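Local atomic coordinates of cellulase IBT99 (Metagenomes, PDB entry 6WBT), a protein that probably hydrolyses 6-phospho-alpha-glucosides as a family 4 glycoside hydrolase that uses NAD and a manganese ion. Residues D26-I31 / P62-K67; N169-P174 / G198-G203; G348-L353 / V359-Y364. All blocks are in the same frame, centred on the assembly; numbering follows the deposited sequence.

All three interactions reach the same mixed sheet but differ in place and chemistry. Interaction 1 lies at the surface beside strand 66-69, outermost in the sheet within this chain, and rests on one salt bridge with a little aliphatic packing. Interaction 2 is buried near the middle of the chain, where strand 167-170 runs out; polar side chains there meet manganese, NAD and the phosphorylated sugar. Interaction 3 is also buried but purely apolar, packing a loop on strand 358-366. Interactions 2 and 3 touch, probably through hydrogen bonds from Glu360 N to Gly198 O and from Asn200 ND2 to Glu360 OE1, whereas interaction 1 lies about 29 Å from interaction 2, centre to centre.

Interaction 1: D26-I31 / P62-K67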
loop_
_atom_site.group_PDB
_atom_site.type_symbol
_atom_site.label_atom_id
_atom_site.label_comp_id
_atom_site.label_asym_id
_atom_site.label_seq_id
_atom_site.Cartn_x
_atom_site.Cartn_y
_atom_site.Cartn_z
ATOM N N ASP A 26 38.211 -20.450 -16.758
ATOM C CA ASP A 26 38.001 -21.713 -16.059
ATOM C C ASP A 26 36.639 -22.327 -16.346
ATOM O O ASP A 26 36.416 -23.487 -15.988
ATOM C CB ASP A 26 38.166 -21.522 -14.551
ATOM C CG ASP A 26 39.584 -21.164 -14.161
ATOM O OD1 ASP A 26 40.513 -21.498 -14.928
ATOM O OD2 ASP A 26 39.771 -20.554 -13.087
ATOM N N GLN A 27 35.727 -21.579 -16.967
ATOM C CA GLN A 27 34.420 -22.102 -17.346
ATOM C C GLN A 27 34.313 -22.165 -18.863
ATOM O O GLN A 27 33.309 -21.741 -19.444
ATOM C CB GLN A 27 33.304 -21.248 -16.753
ATOM C CG GLN A 27 33.333 -21.157 -15.237
ATOM C CD GLN A 27 33.027 -22.482 -14.570
ATOM O OE1 GLN A 27 33.715 -22.895 -13.637
ATOM N NE2 GLN A 27 31.984 -23.155 -15.044
ATOM N N ARG A 28 35.350 -22.704 -19.509
ATOM C CA ARG A 28 35.424 -22.650 -20.965
ATOM C C ARG A 28 34.435 -23.605 -21.621
ATOM O O ARG A 28 33.933 -23.317 -22.714
ATOM C CB ARG A 28 36.850 -22.956 -21.414
ATOM C CG ARG A 28 37.249 -22.327 -22.735
ATOM C CD ARG A 28 38.749 -22.056 -22.783
ATOM N NE ARG A 28 39.546 -23.260 -22.553
ATOM C CZ ARG A 28 40.126 -23.569 -21.396
ATOM N NH1 ARG A 28 40.005 -22.759 -20.353
ATOM N NH2 ARG A 28 40.829 -24.687 -21.282
ATOM N N GLN A 29 34.142 -24.740 -20.980
ATOM C CA GLN A 29 33.177 -25.673 -21.553
ATOM C C GLN A 29 31.756 -25.134 -21.475
ATOM O O GLN A 29 30.941 -25.413 -22.362
ATOM C CB GLN A 29 33.261 -27.027 -20.848
ATOM C CG GLN A 29 34.446 -27.881 -21.262
ATOM C CD GLN A 29 34.264 -29.340 -20.890
ATOM O OE1 GLN A 29 35.149 -30.166 -21.113
ATOM N NE2 GLN A 29 33.108 -29.666 -20.325
ATOM N N LYS A 30 31.439 -24.365 -20.435
ATOM C CA LYS A 30 30.090 -23.839 -20.263
ATOM C C LYS A 30 29.876 -22.513 -20.976
ATOM O O LYS A 30 28.748 -22.212 -21.383
ATOM C CB LYS A 30 29.774 -23.678 -18.773
ATOM C CG LYS A 30 29.954 -24.951 -17.957
ATOM C CD LYS A 30 28.629 -25.462 -17.407
ATOM C CE LYS A 30 27.698 -25.924 -18.516
ATOM N NZ LYS A 30 26.381 -26.370 -17.983
ATOM N N ILE A 31 30.925 -21.713 -21.139
ATOM C CA ILE A 31 30.841 -20.417 -21.802
ATOM C C ILE A 31 31.658 -20.506 -23.083
ATOM O O ILE A 31 32.892 -20.597 -23.040
ATOM C CB ILE A 31 31.334 -19.273 -20.903
ATOM C CG1 ILE A 31 30.353 -19.015 -19.755
ATOM C CG2 ILE A 31 31.518 -18.001 -21.715
ATOM C CD1 ILE A 31 30.521 -19.929 -18.562
ATOM N N PRO A 62 45.261 -20.758 -24.352
ATOM C CA PRO A 62 45.863 -19.942 -25.418
ATOM C C PRO A 62 45.019 -19.837 -26.678
ATOM O O PRO A 62 45.387 -19.070 -27.577
ATOM C CB PRO A 62 47.185 -20.664 -25.701
ATOM C CG PRO A 62 46.904 -22.088 -25.349
ATOM C CD PRO A 62 45.957 -22.046 -24.178
ATOM N N GLU A 63 43.911 -20.567 -26.780
ATOM C CA GLU A 63 43.085 -20.543 -27.980
ATOM C C GLU A 63 42.055 -19.420 -27.975
ATOM O O GLU A 63 41.292 -19.298 -28.939
ATOM C CB GLU A 63 42.373 -21.888 -28.164
ATOM C CG GLU A 63 41.209 -22.127 -27.210
ATOM C CD GLU A 63 41.650 -22.619 -25.843
ATOM O OE1 GLU A 63 42.861 -22.569 -25.546
ATOM O OE2 GLU A 63 40.779 -23.063 -25.067
ATOM N N VAL A 64 42.013 -18.604 -26.928
ATOM C CA VAL A 64 41.054 -17.509 -26.832
ATOM C C VAL A 64 41.700 -16.246 -27.387
ATOM O O VAL A 64 42.742 -15.803 -26.892
ATOM C CB VAL A 64 40.591 -17.304 -25.382
ATOM C CG1 VAL A 64 39.623 -16.134 -25.295
ATOM C CG2 VAL A 64 39.947 -18.574 -24.847
ATOM N N VAL A 65 41.082 -15.668 -28.414
ATOM C CA VAL A 65 41.587 -14.446 -29.031
ATOM C C VAL A 65 41.183 -13.247 -28.184
ATOM O O VAL A 65 40.034 -13.140 -27.735
ATOM C CB VAL A 65 41.067 -14.323 -30.477
ATOM C CG1 VAL A 65 39.575 -14.619 -30.535
ATOM C CG2 VAL A 65 41.364 -12.940 -31.038
ATOM N N LEU A 66 42.129 -12.341 -27.956
ATOM C CA LEU A 66 41.915 -11.155 -27.140
ATOM C C LEU A 66 41.990 -9.910 -28.012
ATOM O O LEU A 66 42.977 -9.705 -28.727
ATOM C CB LEU A 66 42.949 -11.065 -26.015
ATOM C CG LEU A 66 42.886 -9.812 -25.139
ATOM C CD1 LEU A 66 41.594 -9.776 -24.337
ATOM C CD2 LEU A 66 44.095 -9.736 -24.221
ATOM N N LYS A 67 40.951 -9.082 -27.947
ATOM C CA LYS A 67 40.906 -7.809 -28.656
ATOM C C LYS A 67 40.858 -6.675 -27.641
ATOM O O LYS A 67 40.075 -6.722 -26.686
ATOM C CB LYS A 67 39.695 -7.740 -29.588
ATOM C CG LYS A 67 39.564 -8.928 -30.529
ATOM C CD LYS A 67 39.714 -8.518 -31.986
ATOM C CE LYS A 67 41.133 -8.074 -32.302
ATOM N NZ LYS A 67 41.304 -7.750 -33.745
#
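Arg28 reaches across to Glu63 and Val64 at the rim of the Rossmann-type NAD-binding domain, joining the loop between helix 17-25 and strand 33-39 to the turn ahead of strand 66-69. Along 26-31, Asp26 pairs back with Lys22 of the preceding helix, and the side chain of Gln27 packs on Val326 of helix 321-334. Arg28 then leaves the loop with CG anti to the backbone N (chi1 -152°) and bends at chi3, about the CG-CD bond, which brings NE rather than the terminal nitrogens up to the glutamate. An alanine here would remove everything beyond CB and is likely to leave the Glu63 carboxylate without its cationic mate and the methyl CG2 of Val64 less covered. Beyond it, the backbone N of Ile31 bonds to Gln27 O at 2.9 Å, closing the turn, and the Ile31 side chain is buried against Ile333. From the other segment Glu63 comes from the opposite direction, its chain folded at chi2, and OE2 meets the guanidinium obliquely, the carboxylate plane turned 76° from it. CD of Arg28 sits 4.2 Å from Val64 CG2, while the single-pronged salt bridge spans 2.8 Å from Arg28 NE to Glu63 OE2.

Interaction 2: N169-P174 / G198-G203; sequences NICDMP and GLNHYG. With MN (manganese (II) ion), chain E; G6P (6-O-phosphono-alpha-D-glucopyranose), chain F; NAD (nicotinamide-adenine-dinucleotide), chain G.
The backbones of Cys171 and Asn200 keep 7.4 Å apart at their CA atoms, with a type II turn from Leu199 to Tyr202 presenting Asn200 and His201 to the end of strand 167-170. Side chains fill this interval around the manganese ion of the active site. Cys171, its SG anti to the backbone N (chi1 174°), binds the metal through SG at 2.4 Å, and His201 binds it through NE2 at 2.1 Å. The nicotinamide carbonyl O7N of NAD and, at 2.6 Å from the ion, hydroxyl O2 of glucose 6-phosphate are further ligands, so cofactor, sugar and both segments meet at one ion, in keeping with the NAD- and metal-dependent chemistry of family 4.

The same sulfur is also an acceptor: Met173 N donates to Cys171 SG with an angle of 163°, a capping bond at the start of helix 173-184, and Asn200 ND2 adds a weak, more bent bond of 3.3 Å to the same SG. The amide oxygen OD1 of Asn200 lies over the centre of one face of the His201 imidazole. On the ring's other nitrogen, ND1 is hydrogen-bonded to Thr111, which fixes the rotation that aims NE2 at the metal. Met173, present as selenomethionine, puts CB 3.9 Å from His201 CD2, then bends so that its SE lies near the sugar carbons. Next to it, Asp172 OD1 accepts a hydrogen bond from O1 of the sugar.

Around this site, Tyr266 stacks on the histidine, strand 338-345 contributes Ile343 against Asn200, helix 321-334 packs on Ile170, and Leu199 rests on helix 380-402.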
loop_
_atom_site.group_PDB
_atom_site.type_symbol
_atom_site.label_atom_id
_atom_site.label_comp_id
_atom_site.label_asym_id
_atom_site.label_seq_id
_atom_site.Cartn_x
_atom_site.Cartn_y
_atom_site.Cartn_z
ATOM N N ASN A 169 22.605 -5.857 -11.567
ATOM C CA ASN A 169 23.584 -5.303 -10.641
ATOM C C ASN A 169 23.789 -6.267 -9.481
ATOM O O ASN A 169 22.821 -6.679 -8.832
ATOM C CB ASN A 169 23.130 -3.937 -10.128
ATOM C CG ASN A 169 22.777 -2.981 -11.252
ATOM O OD1 ASN A 169 23.640 -2.281 -11.780
ATOM N ND2 ASN A 169 21.502 -2.949 -11.624
ATOM N N ILE A 170 25.047 -6.621 -9.220
ATOM C CA ILE A 170 25.399 -7.599 -8.203
ATOM C C ILE A 170 26.481 -7.012 -7.301
ATOM O O ILE A 170 26.961 -5.899 -7.509
ATOM C CB ILE A 170 25.864 -8.936 -8.816
ATOM C CG1 ILE A 170 27.072 -8.711 -9.728
ATOM C CG2 ILE A 170 24.728 -9.600 -9.578
ATOM C CD1 ILE A 170 27.657 -9.987 -10.292
ATOM N N CYS A 171 26.863 -7.789 -6.289
ATOM C CA CYS A 171 27.885 -7.386 -5.333
ATOM C C CYS A 171 28.474 -8.638 -4.700
ATOM O O CYS A 171 27.767 -9.624 -4.478
ATOM C CB CYS A 171 27.310 -6.463 -4.253
ATOM S SG CYS A 171 28.458 -6.054 -2.921
ATOM N N ASP A 172 29.773 -8.586 -4.408
ATOM C CA ASP A 172 30.481 -9.730 -3.847
ATOM C C ASP A 172 30.709 -9.621 -2.344
ATOM O O ASP A 172 31.272 -10.546 -1.752
ATOM C CB ASP A 172 31.827 -9.921 -4.558
ATOM C CG ASP A 172 32.864 -8.896 -4.138
ATOM O OD1 ASP A 172 32.488 -7.738 -3.868
ATOM O OD2 ASP A 172 34.060 -9.250 -4.076
HETATM N N MSE A 173 30.294 -8.524 -1.717
HETATM C CA MSE A 173 30.457 -8.369 -0.272
HETATM C C MSE A 173 29.661 -9.412 0.527
HETATM O O MSE A 173 30.194 -9.981 1.480
HETATM C CB MSE A 173 30.070 -6.952 0.168
HETATM C CG MSE A 173 30.380 -6.642 1.627
HETATM SE SE MSE A 173 32.295 -6.566 1.998
HETATM C CE MSE A 173 32.478 -8.215 3.018
ATOM N N PRO A 174 28.394 -9.672 0.164
ATOM C CA PRO A 174 27.696 -10.792 0.818
ATOM C C PRO A 174 28.348 -12.135 0.539
ATOM O O PRO A 174 28.388 -12.996 1.425
ATOM C CB PRO A 174 26.276 -10.708 0.237
ATOM C CG PRO A 174 26.129 -9.296 -0.195
ATOM C CD PRO A 174 27.477 -8.918 -0.712
ATOM N N GLY A 198 17.849 -6.040 2.265
ATOM C CA GLY A 198 18.394 -4.729 2.525
ATOM C C GLY A 198 18.863 -4.084 1.241
ATOM O O GLY A 198 18.491 -4.501 0.140
ATOM N N LEU A 199 19.680 -3.047 1.387
ATOM C CA LEU A 199 20.289 -2.363 0.257
ATOM C C LEU A 199 21.729 -2.836 0.081
ATOM O O LEU A 199 22.264 -3.597 0.890
ATOM C CB LEU A 199 20.241 -0.845 0.455
ATOM C CG LEU A 199 18.861 -0.228 0.694
ATOM C CD1 LEU A 199 18.966 1.282 0.837
ATOM C CD2 LEU A 199 17.899 -0.598 -0.425
ATOM N N ASN A 200 22.356 -2.376 -1.000
ATOM C CA ASN A 200 23.748 -2.729 -1.249
ATOM C C ASN A 200 24.637 -2.141 -0.161
ATOM O O ASN A 200 24.584 -0.940 0.120
ATOM C CB ASN A 200 24.186 -2.233 -2.628
ATOM C CG ASN A 200 25.634 -2.566 -2.935
ATOM O OD1 ASN A 200 26.469 -1.676 -3.101
ATOM N ND2 ASN A 200 25.940 -3.854 -3.007
ATOM N N HIS A 201 25.451 -3.005 0.456
ATOM C CA HIS A 201 26.271 -2.640 1.612
ATOM C C HIS A 201 25.411 -2.089 2.746
ATOM O O HIS A 201 25.816 -1.174 3.467
ATOM C CB HIS A 201 27.368 -1.641 1.227
ATOM C CG HIS A 201 28.294 -2.140 0.161
ATOM N ND1 HIS A 201 29.117 -1.301 -0.560
ATOM C CD2 HIS A 201 28.531 -3.390 -0.301
ATOM C CE1 HIS A 201 29.819 -2.013 -1.424
ATOM N NE2 HIS A 201 29.483 -3.283 -1.287
ATOM N N TYR A 202 24.214 -2.656 2.907
ATOM C CA TYR A 202 23.222 -2.136 3.839
ATOM C C TYR A 202 22.167 -3.198 4.126
ATOM O O TYR A 202 20.973 -2.892 4.197
ATOM C CB TYR A 202 22.573 -0.875 3.266
ATOM C CG TYR A 202 22.109 0.131 4.295
ATOM C CD1 TYR A 202 23.017 0.961 4.938
ATOM C CD2 TYR A 202 20.762 0.263 4.610
ATOM C CE1 TYR A 202 22.601 1.884 5.873
ATOM C CE2 TYR A 202 20.336 1.187 5.544
ATOM C CZ TYR A 202 21.260 1.994 6.172
ATOM O OH TYR A 202 20.844 2.916 7.104
ATOM N N GLY A 203 22.600 -4.448 4.302
ATOM C CA GLY A 203 21.674 -5.556 4.434
ATOM C C GLY A 203 21.871 -6.400 5.675
ATOM O O GLY A 203 22.668 -6.058 6.555
HETATM MN MN MN E . 29.940 -4.152 -3.159
HETATM C C1 G6P F . 34.214 -5.845 -1.391
HETATM C C2 G6P F . 33.159 -4.751 -1.537
HETATM C C3 G6P F . 33.618 -3.671 -2.509
HETATM C C4 G6P F . 35.013 -3.181 -2.139
HETATM C C5 G6P F . 35.956 -4.374 -2.043
HETATM C C6 G6P F . 37.391 -3.964 -1.723
HETATM O O1 G6P F . 34.347 -6.547 -2.631
HETATM O O2 G6P F . 31.936 -5.327 -2.009
HETATM O O3 G6P F . 32.697 -2.576 -2.480
HETATM O O4 G6P F . 35.486 -2.265 -3.133
HETATM O O5 G6P F . 35.472 -5.267 -1.039
HETATM O O6 G6P F . 37.529 -2.545 -1.724
HETATM P P G6P F . 38.998 -1.888 -1.747
HETATM O O1P G6P F . 38.893 -0.713 -0.806
HETATM O O2P G6P F . 39.224 -1.527 -3.195
HETATM O O3P G6P F . 39.892 -2.999 -1.248
HETATM P PA NAD G . 40.702 0.791 -11.132
HETATM O O1A NAD G . 40.688 2.260 -10.869
HETATM O O2A NAD G . 41.961 0.040 -10.849
HETATM O O5B NAD G . 40.253 0.532 -12.652
HETATM C C5B NAD G . 38.985 1.067 -13.123
HETATM C C4B NAD G . 39.016 1.167 -14.629
HETATM O O4B NAD G . 37.777 1.757 -15.107
HETATM C C3B NAD G . 40.141 2.031 -15.226
HETATM O O3B NAD G . 40.788 1.315 -16.270
HETATM C C2B NAD G . 39.384 3.236 -15.794
HETATM O O2B NAD G . 40.060 3.902 -16.838
HETATM C C1B NAD G . 38.089 2.559 -16.220
HETATM N N9A NAD G . 36.987 3.480 -16.476
HETATM C C8A NAD G . 36.712 4.641 -15.798
HETATM N N7A NAD G . 35.660 5.275 -16.253
HETATM C C5A NAD G . 35.216 4.490 -17.308
HETATM C C6A NAD G . 34.137 4.630 -18.201
HETATM N N6A NAD G . 33.282 5.648 -18.172
HETATM N N1A NAD G . 33.976 3.670 -19.141
HETATM C C2A NAD G . 34.842 2.648 -19.166
HETATM N N3A NAD G . 35.889 2.414 -18.380
HETATM C C4A NAD G . 36.028 3.381 -17.458
HETATM O O3 NAD G . 39.506 0.106 -10.313
HETATM P PN NAD G . 39.423 -1.237 -9.439
HETATM O O1N NAD G . 39.935 -2.378 -10.253
HETATM O O2N NAD G . 40.036 -0.983 -8.102
HETATM O O5D NAD G . 37.835 -1.373 -9.277
HETATM C C5D NAD G . 37.030 -1.369 -10.482
HETATM C C4D NAD G . 35.575 -1.238 -10.107
HETATM O O4D NAD G . 35.133 -2.468 -9.490
HETATM C C3D NAD G . 35.245 -0.138 -9.088
HETATM O O3D NAD G . 34.092 0.576 -9.511
HETATM C C2D NAD G . 34.955 -0.971 -7.835
HETATM O O2D NAD G . 34.210 -0.297 -6.834
HETATM C C1D NAD G . 34.216 -2.149 -8.457
HETATM N N1N NAD G . 34.110 -3.310 -7.530
HETATM C C2N NAD G . 32.907 -3.609 -6.949
HETATM C C3N NAD G . 32.794 -4.669 -6.062
HETATM C C7N NAD G . 31.429 -4.979 -5.502
HETATM O O7N NAD G . 31.328 -5.387 -4.348
HETATM N N7N NAD G . 30.385 -4.829 -6.306
HETATM C C4N NAD G . 33.929 -5.408 -5.744
HETATM C C5N NAD G . 35.126 -5.119 -6.362
HETATM C C6N NAD G . 35.196 -4.070 -7.253
#

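Interaction 3: G348-L353 / V359-Y364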
loop_
_atom_site.group_PDB
_atom_site.type_symbol
_atom_site.label_atom_id
_atom_site.label_comp_id
_atom_site.label_asym_id
_atom_site.label_seq_id
_atom_site.Cartn_x
_atom_site.Cartn_y
_atom_site.Cartn_z
ATOM N N GLY A 348 7.166 -4.341 -4.480
ATOM C CA GLY A 348 6.423 -5.228 -3.611
ATOM C C GLY A 348 7.188 -6.424 -3.087
ATOM O O GLY A 348 6.614 -7.214 -2.328
ATOM N N ALA A 349 8.458 -6.589 -3.470
ATOM C CA ALA A 349 9.255 -7.688 -2.935
ATOM C C ALA A 349 9.381 -7.578 -1.421
ATOM O O ALA A 349 9.075 -8.526 -0.688
ATOM C CB ALA A 349 10.632 -7.707 -3.596
ATOM N N ILE A 350 9.834 -6.427 -0.937
ATOM C CA ILE A 350 9.771 -6.077 0.477
ATOM C C ILE A 350 8.608 -5.104 0.629
ATOM O O ILE A 350 8.665 -3.972 0.135
ATOM C CB ILE A 350 11.090 -5.471 0.975
ATOM C CG1 ILE A 350 12.253 -6.429 0.706
ATOM C CG2 ILE A 350 10.999 -5.148 2.459
ATOM C CD1 ILE A 350 13.602 -5.903 1.157
ATOM N N GLU A 351 7.549 -5.544 1.315
ATOM C CA GLU A 351 6.276 -4.828 1.263
ATOM C C GLU A 351 6.358 -3.463 1.937
ATOM O O GLU A 351 5.745 -2.499 1.465
ATOM C CB GLU A 351 5.172 -5.668 1.906
ATOM C CG GLU A 351 3.944 -5.856 1.026
ATOM C CD GLU A 351 2.713 -6.261 1.816
ATOM O OE1 GLU A 351 1.747 -5.469 1.865
ATOM O OE2 GLU A 351 2.715 -7.366 2.395
ATOM N N ASN A 352 7.103 -3.355 3.039
ATOM C CA ASN A 352 7.151 -2.101 3.784
ATOM C C ASN A 352 7.924 -1.003 3.066
ATOM O O ASN A 352 7.967 0.122 3.574
ATOM C CB ASN A 352 7.770 -2.324 5.165
ATOM C CG ASN A 352 7.742 -3.773 5.590
ATOM O OD1 ASN A 352 8.553 -4.577 5.133
ATOM N ND2 ASN A 352 6.815 -4.115 6.477
ATOM N N LEU A 353 8.526 -1.284 1.915
ATOM C CA LEU A 353 9.370 -0.324 1.223
ATOM C C LEU A 353 8.708 0.157 -0.061
ATOM O O LEU A 353 7.778 -0.465 -0.585
ATOM C CB LEU A 353 10.741 -0.931 0.913
ATOM C CG LEU A 353 11.545 -1.352 2.144
ATOM C CD1 LEU A 353 12.850 -2.004 1.730
ATOM C CD2 LEU A 353 11.797 -0.155 3.048
ATOM N N VAL A 359 16.396 -2.963 -3.773
ATOM C CA VAL A 359 16.750 -3.834 -2.659
ATOM C C VAL A 359 17.656 -4.949 -3.157
ATOM O O VAL A 359 17.641 -5.319 -4.337
ATOM C CB VAL A 359 15.486 -4.397 -1.979
ATOM C CG1 VAL A 359 14.695 -3.276 -1.325
ATOM C CG2 VAL A 359 14.629 -5.139 -2.993
ATOM N N GLU A 360 18.453 -5.493 -2.242
ATOM C CA GLU A 360 19.379 -6.588 -2.522
ATOM C C GLU A 360 18.815 -7.847 -1.871
ATOM O O GLU A 360 18.937 -8.037 -0.657
ATOM C CB GLU A 360 20.778 -6.256 -2.007
ATOM C CG GLU A 360 21.814 -7.342 -2.243
ATOM C CD GLU A 360 23.227 -6.863 -1.968
ATOM O OE1 GLU A 360 23.815 -6.197 -2.847
ATOM O OE2 GLU A 360 23.750 -7.143 -0.869
ATOM N N ILE A 361 18.197 -8.702 -2.679
ATOM C CA ILE A 361 17.480 -9.877 -2.186
ATOM C C ILE A 361 17.835 -11.079 -3.047
ATOM O O ILE A 361 18.307 -10.931 -4.183
ATOM C CB ILE A 361 15.953 -9.654 -2.189
ATOM C CG1 ILE A 361 15.479 -9.229 -3.580
ATOM C CG2 ILE A 361 15.560 -8.619 -1.144
ATOM C CD1 ILE A 361 13.982 -9.083 -3.693
ATOM N N PRO A 362 17.631 -12.293 -2.525
ATOM C CA PRO A 362 17.911 -13.487 -3.333
ATOM C C PRO A 362 16.958 -13.607 -4.511
ATOM O O PRO A 362 15.766 -13.307 -4.407
ATOM C CB PRO A 362 17.720 -14.642 -2.341
ATOM C CG PRO A 362 16.834 -14.087 -1.281
ATOM C CD PRO A 362 17.243 -12.652 -1.151
ATOM N N GLY A 363 17.500 -14.054 -5.640
ATOM C CA GLY A 363 16.705 -14.254 -6.836
ATOM C C GLY A 363 17.312 -15.335 -7.703
ATOM O O GLY A 363 18.501 -15.653 -7.598
ATOM N N TYR A 364 16.475 -15.902 -8.566
ATOM C CA TYR A 364 16.878 -16.976 -9.466
ATOM C C TYR A 364 17.245 -16.379 -10.820
ATOM O O TYR A 364 16.393 -15.796 -11.499
ATOM C CB TYR A 364 15.763 -18.012 -9.610
ATOM C CG TYR A 364 15.493 -18.790 -8.340
ATOM C CD1 TYR A 364 14.696 -18.259 -7.332
ATOM C CD2 TYR A 364 16.035 -20.054 -8.148
ATOM C CE1 TYR A 364 14.449 -18.966 -6.170
ATOM C CE2 TYR A 364 15.793 -20.768 -6.989
ATOM C CZ TYR A 364 14.999 -20.219 -6.003
ATOM O OH TYR A 364 14.754 -20.925 -4.849
#
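No flat group enters the contact of Ala349, Ile350 and Leu353 with Val359 and Ile361, which is aliphatic throughout; the planar side chains of the strand take no part. The Tyr364 ring is stacked on Tyr364 of a second subunit, and the Glu360 side chain points away from the loop and packs on Ile343 and Tyr196. The motif is a long connection between the antiparallel strands 338-345 and 358-366, folded back over one side of the second strand within the C-terminal domain.

A type I turn from Ile350 to Leu353, closed by a bond of 3.2 Å from Leu353 N to Ile350 O, puts these two side chains on the strand. Ile350 carries CG1 anti to its carbonyl carbon (chi1 -56°) and continues extended, sliding past Val359 in the opposite sense until its CD1 lies 3.8 Å from Val359 CG1. The same valine methyl takes Leu353 CD1, again at 3.8 Å, and is thus shared by both ends of the turn. Two residues on, Ile361 offers two branches: CG2 meets CD1 of Ile350 at 4.1 Å, while its extended CG1 arm carries CD1 to Ala349.

Phe197 of strand 192-197 packs on Ile350, and Ile386 of helix 380-402 on Leu353. The loop also borders the subunit interface, where Ala349 touches Arg374 of the second subunit. Within the chain, the methyl CB of Ala349 meets the end of the longer isoleucine branch, 3.6 Å from Ile361 CD1.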